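Local coordinates for aminotransferase, class III (Thermomicrobium roseum, PDB 6IO1), which probably transfers amino groups between amines and carbonyl compounds as a thermostable (S)-enantioselective omega-transaminase, using pyridoxal 5'-phosphate as cofactor, at residues 266-271 against 423-428. Numbering follows the deposited sequence.
Sequences FGRTGT and VMAPPL
Pro426 O accepts hydrogen bonds from both terminal nitrogens of the Arg268 guanidinium. The firmer bond comes from NH1, 3.0 Å from Pro426 O with an N-H...O angle of 154°; Arg268 NH2 reaches the same Pro426 O at 3.3 Å and makes a weak second bond. The oxygen lies at the edge of the guanidinium, close to its plane, though NH1 is tilted 30° from the carbonyl plane. Arg268 CG stands anti to the backbone N (chi1 -174°), and bends at chi2 and chi3 carry the head across to 423-428. There it slips between two aliphatic groups: Ala425 CB lies over one face, 3.7 Å from Arg268 NH1, and Leu428 CD2 covers the other near its rim, 3.9 Å from Arg268 NH2. NH2 also hydrogen-bonds Asn64 OD1, which helps fix the head's rotation. An alanine here takes away the guanidinium, and Pro426 O and Asn64 OD1 would probably each be left short of a donor, with a gap opened between Ala425 and Leu428.

The other methyl of Leu428, CD1, rests 3.7 Å from the carbonyl carbon C of Gly267, whose backbone angles themselves call for glycine. The buried contact joins loops following strands of two different mixed sheets, 256-260 and 421-424, about 10 Å from the bound PMP; helix 346-361 packs against Pro426 and Leu428, helix 58-61 against Arg268 and Ala425.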
loop_
_atom_site.group_PDB
_atom_site.type_symbol
_atom_site.label_atom_id
_atom_site.label_comp_id
_atom_site.label_asym_id
_atom_site.label_seq_id
_atom_site.Cartn_x
_atom_site.Cartn_y
_atom_site.Cartn_z
ATOM N N PHE B 266 -12.090 -7.860 -12.945
ATOM C CA PHE B 266 -13.052 -6.823 -13.315
ATOM C C PHE B 266 -13.052 -6.551 -14.821
ATOM O O PHE B 266 -12.970 -5.407 -15.273
ATOM C CB PHE B 266 -12.813 -5.551 -12.500
ATOM C CG PHE B 266 -12.943 -5.766 -11.016
ATOM C CD1 PHE B 266 -14.179 -5.683 -10.397
ATOM C CD2 PHE B 266 -11.835 -6.081 -10.247
ATOM C CE1 PHE B 266 -14.306 -5.893 -9.037
ATOM C CE2 PHE B 266 -11.955 -6.292 -8.886
ATOM C CZ PHE B 266 -13.192 -6.198 -8.281
ATOM N N GLY B 267 -13.147 -7.631 -15.599
ATOM C CA GLY B 267 -13.546 -7.567 -16.991
ATOM C C GLY B 267 -12.461 -7.533 -18.048
ATOM O O GLY B 267 -12.799 -7.502 -19.236
ATOM N N ARG B 268 -11.178 -7.549 -17.681
ATOM C CA ARG B 268 -10.141 -7.342 -18.692
ATOM C C ARG B 268 -10.048 -8.508 -19.677
ATOM O O ARG B 268 -9.795 -8.293 -20.867
ATOM C CB ARG B 268 -8.785 -7.092 -18.032
ATOM C CG ARG B 268 -7.698 -6.725 -19.039
ATOM C CD ARG B 268 -6.642 -5.793 -18.458
ATOM N NE ARG B 268 -7.163 -4.462 -18.156
ATOM C CZ ARG B 268 -7.320 -3.493 -19.055
ATOM N NH1 ARG B 268 -7.010 -3.705 -20.326
ATOM N NH2 ARG B 268 -7.796 -2.313 -18.682
ATOM N N THR B 269 -10.252 -9.740 -19.216
ATOM C CA THR B 269 -10.028 -10.912 -20.059
ATOM C C THR B 269 -11.229 -11.292 -20.918
ATOM O O THR B 269 -11.131 -12.241 -21.703
ATOM C CB THR B 269 -9.627 -12.119 -19.203
ATOM O OG1 THR B 269 -10.739 -12.526 -18.395
ATOM C CG2 THR B 269 -8.448 -11.775 -18.309
ATOM N N GLY B 270 -12.348 -10.584 -20.801
ATOM C CA GLY B 270 -13.569 -10.936 -21.498
ATOM C C GLY B 270 -14.630 -11.530 -20.602
ATOM O O GLY B 270 -15.774 -11.701 -21.043
ATOM N N THR B 271 -14.280 -11.853 -19.360
ATOM C CA THR B 271 -15.219 -12.206 -18.310
ATOM C C THR B 271 -14.928 -11.298 -17.126
ATOM O O THR B 271 -13.905 -10.612 -17.090
ATOM C CB THR B 271 -15.101 -13.677 -17.891
ATOM O OG1 THR B 271 -13.761 -13.944 -17.466
ATOM C CG2 THR B 271 -15.459 -14.598 -19.048
ATOM N N VAL B 423 3.494 -3.659 -25.021
ATOM C CA VAL B 423 2.394 -4.253 -24.203
ATOM C C VAL B 423 1.218 -3.272 -24.211
ATOM O O VAL B 423 1.439 -2.085 -23.902
ATOM C CB VAL B 423 2.865 -4.552 -22.766
ATOM C CG1 VAL B 423 1.771 -5.218 -21.945
ATOM C CG2 VAL B 423 4.132 -5.394 -22.753
ATOM N N MET B 424 0.019 -3.759 -24.541
ATOM C CA MET B 424 -1.178 -2.880 -24.607
ATOM C C MET B 424 -2.274 -3.385 -23.662
ATOM O O MET B 424 -2.610 -4.583 -23.725
ATOM C CB MET B 424 -1.730 -2.838 -26.035
ATOM C CG MET B 424 -0.816 -2.128 -27.014
ATOM S SD MET B 424 -1.141 -2.601 -28.729
ATOM C CE MET B 424 -0.457 -4.256 -28.748
ATOM N N ALA B 425 -2.809 -2.483 -22.833
ATOM C CA ALA B 425 -3.914 -2.784 -21.920
ATOM C C ALA B 425 -4.906 -1.628 -21.953
ATOM O O ALA B 425 -5.050 -0.884 -20.979
ATOM C CB ALA B 425 -3.398 -3.028 -20.500
ATOM N N PRO B 426 -5.638 -1.447 -23.075
ATOM C CA PRO B 426 -6.568 -0.319 -23.239
ATOM C C PRO B 426 -7.833 -0.381 -22.370
ATOM O O PRO B 426 -8.169 -1.450 -21.893
ATOM C CB PRO B 426 -6.952 -0.389 -24.725
ATOM C CG PRO B 426 -6.795 -1.850 -25.074
ATOM C CD PRO B 426 -5.611 -2.318 -24.252
ATOM N N PRO B 427 -8.529 0.758 -22.148
ATOM C CA PRO B 427 -9.751 0.790 -21.335
ATOM C C PRO B 427 -10.818 -0.125 -21.953
ATOM O O PRO B 427 -10.941 -0.157 -23.165
ATOM C CB PRO B 427 -10.209 2.254 -21.415
ATOM C CG PRO B 427 -8.947 3.018 -21.747
ATOM C CD PRO B 427 -8.165 2.086 -22.649
ATOM N N LEU B 428 -11.569 -0.826 -21.100
ATOM C CA LEU B 428 -12.557 -1.799 -21.557
ATOM C C LEU B 428 -13.604 -1.198 -22.488
ATOM O O LEU B 428 -14.339 -1.955 -23.131
ATOM C CB LEU B 428 -13.255 -2.449 -20.359
ATOM C CG LEU B 428 -12.403 -3.047 -19.235
ATOM C CD1 LEU B 428 -13.264 -3.907 -18.319
ATOM C CD2 LEU B 428 -11.233 -3.854 -19.778
#